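Local coordinates for putative laminarinase (Phanerochaete chrysosporium, PDB 2W39), which probably hydrolyses beta-1,3-glucosidic bonds in laminarin and related beta-glucans as a family 16 glycoside hydrolase secreted by a white-rot fungus, at residues G97-E107 and D243-C254. Sequence-based numbering, arbitrary orientation.
Sequences GTWPAAWETDE and DANNIIINLTFC. With LGC (D-glucono-1,5-lactone), chain D; BGC (beta-D-glucopyranose), chain B; BGC (beta-D-glucopyranose), chain C.
One water bridges Glu107 and Asn246, accepting from Glu107 N and donating to Glu107 OE1 and, at 2.7 Å, to Asn246 OD1; Asn246 ND2 bonds Ser76 O, which fixes the amide with OD1 toward the water, and Glu107 also forms salt bridges with Arg73 and Arg75. The water lies at one end of two antiparallel strands, 98-105 and 246-253, central in the sheet that lines the sugar cleft of this beta-sandwich (jelly-roll) fold. A backbone ladder joins them, as where Ile248 N meets Trp103 O at 2.8 Å. Trp103 CG sits between its own backbone N and carbonyl carbon (chi1 57°), which turns the ring alongside Ile248, its cross-strand partner, whose CB lies 3.9 Å from the centroid of the five-membered ring. On the opposite face lies the sugar, modelled both as gluconolactone and as glucose; lactone C6 stands 3.6 Å above the ring plane. A flat aromatic suits this place, offering one face to aliphatic carbon and the other to a sugar; an alanine here would probably strip the sugar of its platform and leave Asn250 OD1 without its indole donor. Ala101, whose CB comes 3.4 Å from lactone C6, is small enough to admit the hydroxymethyl group. On the reverse face, Pro100 and Ile249 meet Trp289 of the other sheet. Trp103 NE1 adds a side-chain bond to the ladder, reaching Asn250 OD1 at 2.8 Å, with amide and indole planes 74° apart.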
ATOM      1  N   GLY A  97       1.642  -5.756 -15.075  1.00  6.99           N
ATOM      2  CA  GLY A  97       1.932  -4.339 -15.106  1.00  6.87           C
ATOM      3  C   GLY A  97       1.476  -3.580 -13.883  1.00  6.56           C
ATOM      4  O   GLY A  97       1.887  -2.441 -13.676  1.00  6.79           O
ATOM      5  N   THR A  98       0.633  -4.191 -13.054  1.00  5.91           N
ATOM      6  CA  THR A  98       0.085  -3.459 -11.916  1.00  5.69           C
ATOM      7  C   THR A  98       1.088  -3.278 -10.786  1.00  5.11           C
ATOM      8  O   THR A  98       1.897  -4.170 -10.501  1.00  5.87           O
ATOM      9  CB  THR A  98      -1.192  -4.113 -11.340  1.00  5.82           C
ATOM     10  OG1 THR A  98      -0.928  -5.431 -10.862  1.00  6.34           O
ATOM     11  CG2 THR A  98      -2.336  -4.141 -12.357  1.00  6.62           C
ATOM     12  N   TRP A  99       0.994  -2.119 -10.144  1.00  4.93           N
ATOM     13  CA  TRP A  99       1.834  -1.769  -9.007  1.00  4.85           C
ATOM     14  C   TRP A  99       0.967  -0.997  -8.010  1.00  4.74           C
ATOM     15  O   TRP A  99       0.960   0.238  -7.979  1.00  5.05           O
ATOM     16  CB  TRP A  99       3.044  -0.983  -9.478  1.00  5.95           C
ATOM     17  CG  TRP A  99       4.032  -0.601  -8.408  1.00  5.62           C
ATOM     18  CD1 TRP A  99       4.020  -0.922  -7.066  1.00  5.85           C
ATOM     19  CD2 TRP A  99       5.188   0.211  -8.611  1.00  6.04           C
ATOM     20  NE1 TRP A  99       5.092  -0.340  -6.429  1.00  6.04           N
ATOM     21  CE2 TRP A  99       5.831   0.356  -7.355  1.00  6.20           C
ATOM     22  CE3 TRP A  99       5.740   0.846  -9.729  1.00  7.41           C
ATOM     23  CZ2 TRP A  99       6.999   1.117  -7.190  1.00  6.74           C
ATOM     24  CZ3 TRP A  99       6.904   1.596  -9.561  1.00  8.02           C
ATOM     25  CH2 TRP A  99       7.516   1.724  -8.309  1.00  8.43           C
ATOM     26  N   PRO A 100       0.178  -1.741  -7.223  1.00  4.56           N
ATOM     27  CA  PRO A 100      -0.662  -1.121  -6.207  1.00  4.61           C
ATOM     28  C   PRO A 100       0.119  -0.889  -4.914  1.00  4.68           C
ATOM     29  O   PRO A 100       1.089  -1.605  -4.642  1.00  4.96           O
ATOM     30  CB  PRO A 100      -1.738  -2.174  -5.968  1.00  5.41           C
ATOM     31  CG  PRO A 100      -1.013  -3.498  -6.170  1.00  5.44           C
ATOM     32  CD  PRO A 100       0.016  -3.213  -7.242  1.00  5.41           C
ATOM     33  N   ALA A 101      -0.320   0.078  -4.115  1.00  4.56           N
ATOM     34  CA  ALA A 101       0.265   0.287  -2.804  1.00  4.81           C
ATOM     35  C   ALA A 101      -0.706   0.941  -1.837  1.00  4.36           C
ATOM     36  O   ALA A 101      -1.533   1.775  -2.230  1.00  4.54           O
ATOM     37  CB  ALA A 101       1.548   1.125  -2.916  1.00  5.42           C
ATOM     38  N   ALA A 102      -0.568   0.562  -0.565  1.00  4.24           N
ATOM     39  CA  ALA A 102      -1.178   1.289   0.561  1.00  4.04           C
ATOM     40  C   ALA A 102      -0.006   1.586   1.494  1.00  4.30           C
ATOM     41  O   ALA A 102       0.741   0.679   1.890  1.00  4.70           O
ATOM     42  CB  ALA A 102      -2.247   0.456   1.259  1.00  4.60           C
ATOM     43  N   TRP A 103       0.182   2.860   1.824  1.00  4.17           N
ATOM     44  CA  TRP A 103       1.433   3.293   2.425  1.00  4.32           C
ATOM     45  C   TRP A 103       1.247   4.618   3.127  1.00  3.97           C
ATOM     46  O   TRP A 103       0.186   5.226   3.058  1.00  4.75           O
ATOM     47  CB  TRP A 103       2.534   3.321   1.353  1.00  4.96           C
ATOM     48  CG  TRP A 103       2.290   4.164   0.150  1.00  4.75           C
ATOM     49  CD1 TRP A 103       1.314   3.996  -0.810  1.00  5.08           C
ATOM     50  CD2 TRP A 103       3.139   5.206  -0.327  1.00  5.34           C
ATOM     51  NE1 TRP A 103       1.481   4.916  -1.823  1.00  5.40           N
ATOM     52  CE2 TRP A 103       2.600   5.665  -1.553  1.00  5.90           C
ATOM     53  CE3 TRP A 103       4.308   5.798   0.161  1.00  5.65           C
ATOM     54  CZ2 TRP A 103       3.202   6.669  -2.299  1.00  6.53           C
ATOM     55  CZ3 TRP A 103       4.910   6.793  -0.593  1.00  6.13           C
ATOM     56  CH2 TRP A 103       4.343   7.224  -1.797  1.00  7.68           C
ATOM     57  N   GLU A 104       2.310   5.051   3.794  1.00  4.77           N
ATOM     58  CA  GLU A 104       2.333   6.373   4.426  1.00  5.02           C
ATOM     59  C   GLU A 104       3.646   7.044   4.110  1.00  4.56           C
ATOM     60  O   GLU A 104       4.700   6.395   4.062  1.00  5.21           O
ATOM     61  CB  GLU A 104       2.188   6.301   5.955  1.00  5.11           C
ATOM     62  CG  GLU A 104       0.931   5.616   6.405  1.00  5.51           C
ATOM     63  CD  GLU A 104       0.721   5.686   7.908  1.00  5.56           C
ATOM     64  OE1 GLU A 104       1.641   6.114   8.634  1.00  6.73           O
ATOM     65  OE2 GLU A 104      -0.389   5.302   8.367  1.00  5.37           O
ATOM     66  N   THR A 105       3.592   8.355   3.905  1.00  5.05           N
ATOM     67  CA  THR A 105       4.812   9.136   3.742  1.00  5.61           C
ATOM     68  C   THR A 105       4.534  10.612   3.974  1.00  5.71           C
ATOM     69  O   THR A 105       3.379  11.020   4.152  1.00  6.12           O
ATOM     70  CB  THR A 105       5.433   8.902   2.334  1.00  6.33           C
ATOM     71  OG1 THR A 105       6.786   9.363   2.334  1.00  6.67           O
ATOM     72  CG2 THR A 105       4.649   9.641   1.252  1.00  6.92           C
ATOM     73  N   ASP A 106       5.612  11.391   3.960  1.00  6.63           N
ATOM     74  CA  ASP A 106       5.545  12.831   3.849  1.00  7.61           C
ATOM     75  C   ASP A 106       6.190  13.184   2.503  1.00  7.06           C
ATOM     76  O   ASP A 106       7.424  13.158   2.351  1.00  7.44           O
ATOM     77  CB  ASP A 106       6.294  13.436   5.042  1.00  8.50           C
ATOM     78  CG  ASP A 106       6.253  14.935   5.072  1.00 10.22           C
ATOM     79  OD1 ASP A 106       5.960  15.552   4.041  1.00 10.07           O
ATOM     80  OD2 ASP A 106       6.534  15.513   6.160  1.00 11.41           O
ATOM     81  N   GLU A 107       5.350  13.443   1.510  1.00  7.56           N
ATOM     82  CA  GLU A 107       5.837  13.707   0.163  1.00  8.26           C
ATOM     83  C   GLU A 107       6.697  14.959   0.138  1.00  8.61           C
ATOM     84  O   GLU A 107       7.654  15.052  -0.637  1.00 10.84           O
ATOM     85  CB  GLU A 107       4.678  13.859  -0.821  1.00  8.31           C
ATOM     86  CG  GLU A 107       3.888  12.582  -1.087  1.00  7.64           C
ATOM     87  CD  GLU A 107       2.515  12.906  -1.601  1.00  7.03           C
ATOM     88  OE1 GLU A 107       1.731  13.498  -0.838  1.00  8.99           O
ATOM     89  OE2 GLU A 107       2.216  12.605  -2.776  1.00  8.27           O
ATOM     90  N   ASP A 243       8.204  11.791  10.234  0.50  8.14           N
ATOM     91  CA  ASP A 243       7.473  12.882  10.837  0.50  6.38           C
ATOM     92  C   ASP A 243       5.987  12.642  10.510  0.50  6.29           C
ATOM     93  O   ASP A 243       5.579  11.482  10.324  0.50  5.92           O
ATOM     94  CB  ASP A 243       8.047  14.237  10.385  0.50  5.78           C
ATOM     95  CG  ASP A 243       8.116  14.401   8.881  0.50  5.27           C
ATOM     96  OD1 ASP A 243       7.314  13.788   8.148  0.50  3.78           O
ATOM     97  OD2 ASP A 243       8.993  15.184   8.454  0.50  4.89           O
ATOM     98  N   ALA A 244       5.165  13.679  10.460  1.00  6.29           N
ATOM     99  CA  ALA A 244       3.739  13.485  10.265  1.00  6.84           C
ATOM    100  C   ALA A 244       3.489  13.038   8.823  1.00  6.78           C
ATOM    101  O   ALA A 244       3.875  13.733   7.881  1.00  8.13           O
ATOM    102  CB  ALA A 244       2.977  14.771  10.584  1.00  7.12           C
ATOM    103  N   ASN A 245       2.882  11.864   8.658  1.00  5.73           N
ATOM    104  CA  ASN A 245       2.704  11.254   7.341  1.00  5.34           C
ATOM    105  C   ASN A 245       1.224  11.181   6.972  1.00  5.13           C
ATOM    106  O   ASN A 245       0.372  10.949   7.827  1.00  5.81           O
ATOM    107  CB  ASN A 245       3.240   9.809   7.348  1.00  5.65           C
ATOM    108  CG  ASN A 245       4.756   9.678   7.274  1.00  6.52           C
ATOM    109  OD1 ASN A 245       5.530  10.645   7.375  1.00 10.05           O
ATOM    110  ND2 ASN A 245       5.186   8.449   7.089  1.00  6.00           N
ATOM    111  N   ASN A 246       0.949  11.323   5.682  1.00  5.28           N
ATOM    112  CA  ASN A 246      -0.368  11.017   5.117  1.00  5.00           C
ATOM    113  C   ASN A 246      -0.446   9.532   4.779  1.00  4.89           C
ATOM    114  O   ASN A 246       0.580   8.889   4.520  1.00  5.40           O
ATOM    115  CB  ASN A 246      -0.604  11.782   3.803  1.00  5.88           C
ATOM    116  CG  ASN A 246      -0.370  13.276   3.925  1.00  5.84           C
ATOM    117  OD1 ASN A 246       0.771  13.734   3.863  1.00  6.73           O
ATOM    118  ND2 ASN A 246      -1.452  14.036   4.094  1.00  6.79           N
ATOM    119  N   ILE A 247      -1.682   9.039   4.740  1.00  5.09           N
ATOM    120  CA  ILE A 247      -1.969   7.708   4.201  1.00  5.04           C
ATOM    121  C   ILE A 247      -2.285   7.845   2.710  1.00  4.50           C
ATOM    122  O   ILE A 247      -3.066   8.729   2.310  1.00  5.26           O
ATOM    123  CB  ILE A 247      -3.172   7.074   4.944  1.00  5.22           C
ATOM    124  CG1 ILE A 247      -2.791   6.785   6.396  1.00  6.18           C
ATOM    125  CG2 ILE A 247      -3.680   5.812   4.222  1.00  6.41           C
ATOM    126  CD1 ILE A 247      -3.966   6.472   7.328  1.00  7.15           C
ATOM    127  N   ILE A 248      -1.644   7.007   1.897  1.00  4.28           N
ATOM    128  CA  ILE A 248      -1.820   7.006   0.443  1.00  4.93           C
ATOM    129  C   ILE A 248      -2.235   5.614  -0.012  1.00  4.66           C
ATOM    130  O   ILE A 248      -1.678   4.608   0.444  1.00  4.63           O
ATOM    131  CB  ILE A 248      -0.533   7.480  -0.288  1.00  5.55           C
ATOM    132  CG1 ILE A 248      -0.153   8.889   0.195  1.00  6.35           C
ATOM    133  CG2 ILE A 248      -0.728   7.453  -1.825  1.00  5.63           C
ATOM    134  CD1 ILE A 248       1.151   9.411  -0.383  1.00  7.31           C
ATOM    135  N   ILE A 249      -3.220   5.560  -0.904  1.00  4.37           N
ATOM    136  CA  ILE A 249      -3.630   4.316  -1.548  1.00  4.92           C
ATOM    137  C   ILE A 249      -3.675   4.584  -3.045  1.00  4.88           C
ATOM    138  O   ILE A 249      -4.324   5.536  -3.481  1.00  5.05           O
ATOM    139  CB  ILE A 249      -4.998   3.797  -1.049  1.00  4.66           C
ATOM    140  CG1 ILE A 249      -5.003   3.687   0.479  1.00  5.54           C
ATOM    141  CG2 ILE A 249      -5.317   2.463  -1.716  1.00  6.27           C
ATOM    142  CD1 ILE A 249      -6.400   3.452   1.074  1.00  6.97           C
ATOM    143  N   ASN A 250      -2.960   3.781  -3.834  1.00  4.52           N
ATOM    144  CA  ASN A 250      -2.811   4.087  -5.259  1.00  4.50           C
ATOM    145  C   ASN A 250      -2.680   2.848  -6.106  1.00  4.18           C
ATOM    146  O   ASN A 250      -2.479   1.743  -5.600  1.00  4.31           O
ATOM    147  CB  ASN A 250      -1.592   5.008  -5.505  1.00  5.14           C
ATOM    148  CG  ASN A 250      -0.286   4.291  -5.279  1.00  4.98           C
ATOM    149  OD1 ASN A 250       0.138   4.119  -4.132  1.00  6.52           O
ATOM    150  ND2 ASN A 250       0.346   3.825  -6.358  1.00  5.63           N
ATOM    151  N   LEU A 251      -2.756   3.072  -7.411  1.00  4.50           N
ATOM    152  CA  LEU A 251      -2.436   2.041  -8.384  1.00  4.61           C
ATOM    153  C   LEU A 251      -1.705   2.707  -9.542  1.00  4.47           C
ATOM    154  O   LEU A 251      -2.276   3.540 -10.248  1.00  5.21           O
ATOM    155  CB  LEU A 251      -3.716   1.371  -8.876  1.00  5.30           C
ATOM    156  CG  LEU A 251      -3.559   0.446 -10.094  1.00  5.38           C
ATOM    157  CD1 LEU A 251      -2.609  -0.720  -9.811  1.00  6.42           C
ATOM    158  CD2 LEU A 251      -4.929  -0.049 -10.555  1.00  6.57           C
ATOM    159  N   THR A 252      -0.432   2.358  -9.715  1.00  4.66           N
ATOM    160  CA  THR A 252       0.297   2.743 -10.916  1.00  5.51           C
ATOM    161  C   THR A 252       0.545   1.504 -11.787  1.00  5.19           C
ATOM    162  O   THR A 252       0.163   0.383 -11.413  1.00  5.31           O
ATOM    163  CB  THR A 252       1.594   3.558 -10.598  1.00  5.34           C
ATOM    164  OG1 THR A 252       2.016   4.174 -11.824  1.00  6.11           O
ATOM    165  CG2 THR A 252       2.712   2.713 -10.010  1.00  6.50           C
ATOM    166  N   PHE A 253       1.147   1.712 -12.959  0.50  5.81           N
ATOM    167  CA  PHE A 253       1.453   0.620 -13.895  0.50  5.91           C
ATOM    168  C   PHE A 253       2.864   0.806 -14.411  0.50  6.00           C
ATOM    169  O   PHE A 253       3.273   1.934 -14.685  0.50  6.00           O
ATOM    170  CB  PHE A 253       0.490   0.597 -15.096  0.50  6.17           C
ATOM    171  CG  PHE A 253      -0.947   0.813 -14.723  0.50  5.48           C
ATOM    172  CD1 PHE A 253      -1.534   2.068 -14.866  0.50  5.44           C
ATOM    173  CD2 PHE A 253      -1.709  -0.234 -14.213  0.50  5.73           C
ATOM    174  CE1 PHE A 253      -2.874   2.281 -14.499  0.50  5.24           C
ATOM    175  CE2 PHE A 253      -3.038  -0.028 -13.850  0.50  6.53           C
ATOM    176  CZ  PHE A 253      -3.618   1.228 -13.996  0.50  6.10           C
ATOM    177  N   CYS A 254       3.606  -0.292 -14.561  1.00  6.57           N
ATOM    178  CA  CYS A 254       4.974  -0.254 -15.094  1.00  7.15           C
ATOM    179  C   CYS A 254       5.857   0.616 -14.189  1.00  7.81           C
ATOM    180  O   CYS A 254       5.829   0.440 -12.978  1.00  8.02           O
ATOM    181  CB  CYS A 254       4.970   0.215 -16.569  1.00  7.84           C
ATOM    182  SG  CYS A 254       3.792  -0.707 -17.599  1.00  8.45           S
TER
HETATM  183  C1  LGC D1301       8.104   3.043  -2.656  0.50 11.86           C
HETATM  184  C2  LGC D1301       8.655   4.305  -3.250  0.50 11.11           C
HETATM  185  O5  LGC D1301       6.672   2.794  -2.502  0.50 10.49           O
HETATM  186  O1  LGC D1301       8.874   2.169  -2.290  0.50 14.26           O
HETATM  187  O2  LGC D1301       9.616   4.905  -2.360  0.50 10.42           O
HETATM  188  C3  LGC D1301       7.525   5.279  -3.607  0.50  9.52           C
HETATM  189  O3  LGC D1301       7.992   6.240  -4.569  0.50 10.31           O
HETATM  190  C4  LGC D1301       6.322   4.510  -4.154  0.50  8.81           C
HETATM  191  O4  LGC D1301       5.367   5.391  -4.737  0.50  6.75           O
HETATM  192  C5  LGC D1301       5.713   3.746  -2.985  0.50  8.85           C
HETATM  193  C6  LGC D1301       4.423   2.991  -3.297  0.50  7.31           C
HETATM  194  O6  LGC D1301       4.570   2.088  -4.402  0.50  5.65           O
HETATM  195  C2  BGC B   1       8.580   3.878  -3.382  0.50 18.32           C
HETATM  196  C3  BGC B   1       7.619   5.055  -3.570  0.50 17.87           C
HETATM  197  C4  BGC B   1       6.324   4.529  -4.166  0.50 18.15           C
HETATM  198  C5  BGC B   1       5.669   3.667  -3.096  0.50 18.26           C
HETATM  199  C6  BGC B   1       4.303   3.163  -3.543  0.50 18.06           C
HETATM  200  C1  BGC B   1       7.931   2.569  -2.886  0.50 18.30           C
HETATM  201  O1  BGC B   1       8.342   1.485  -3.739  0.50 15.68           O
HETATM  202  O2  BGC B   1       9.631   4.259  -2.480  0.50 19.09           O
HETATM  203  O3  BGC B   1       8.204   6.070  -4.406  0.50 16.29           O
HETATM  204  O4  BGC B   1       5.457   5.596  -4.546  0.50 18.48           O
HETATM  205  O5  BGC B   1       6.493   2.535  -2.774  0.50 19.12           O
HETATM  206  O6  BGC B   1       4.465   2.012  -4.380  0.50 16.81           O
HETATM  207  C2  BGC C   2       9.486   7.940  -5.170  1.00 14.05           C
HETATM  208  C3  BGC C   2      10.037   9.276  -4.683  1.00 14.21           C
HETATM  209  C4  BGC C   2       8.947  10.183  -4.121  1.00 14.36           C
HETATM  210  C5  BGC C   2       8.111   9.434  -3.078  1.00 13.98           C
HETATM  211  C6  BGC C   2       6.904  10.240  -2.596  1.00 13.01           C
HETATM  212  C1  BGC C   2       8.658   7.289  -4.068  1.00 13.58           C
HETATM  213  O2  BGC C   2      10.582   7.083  -5.517  1.00 15.92           O
HETATM  214  O3  BGC C   2      10.695   9.947  -5.766  1.00 16.70           O
HETATM  215  O4  BGC C   2       9.559  11.339  -3.526  1.00 15.85           O
HETATM  216  O5  BGC C   2       7.639   8.211  -3.656  1.00 13.24           O
HETATM  217  O6  BGC C   2       5.897  10.346  -3.619  1.00 11.16           O
HETATM  218  O   HOH W   1       2.525  13.664   1.768  1.00 10.63           O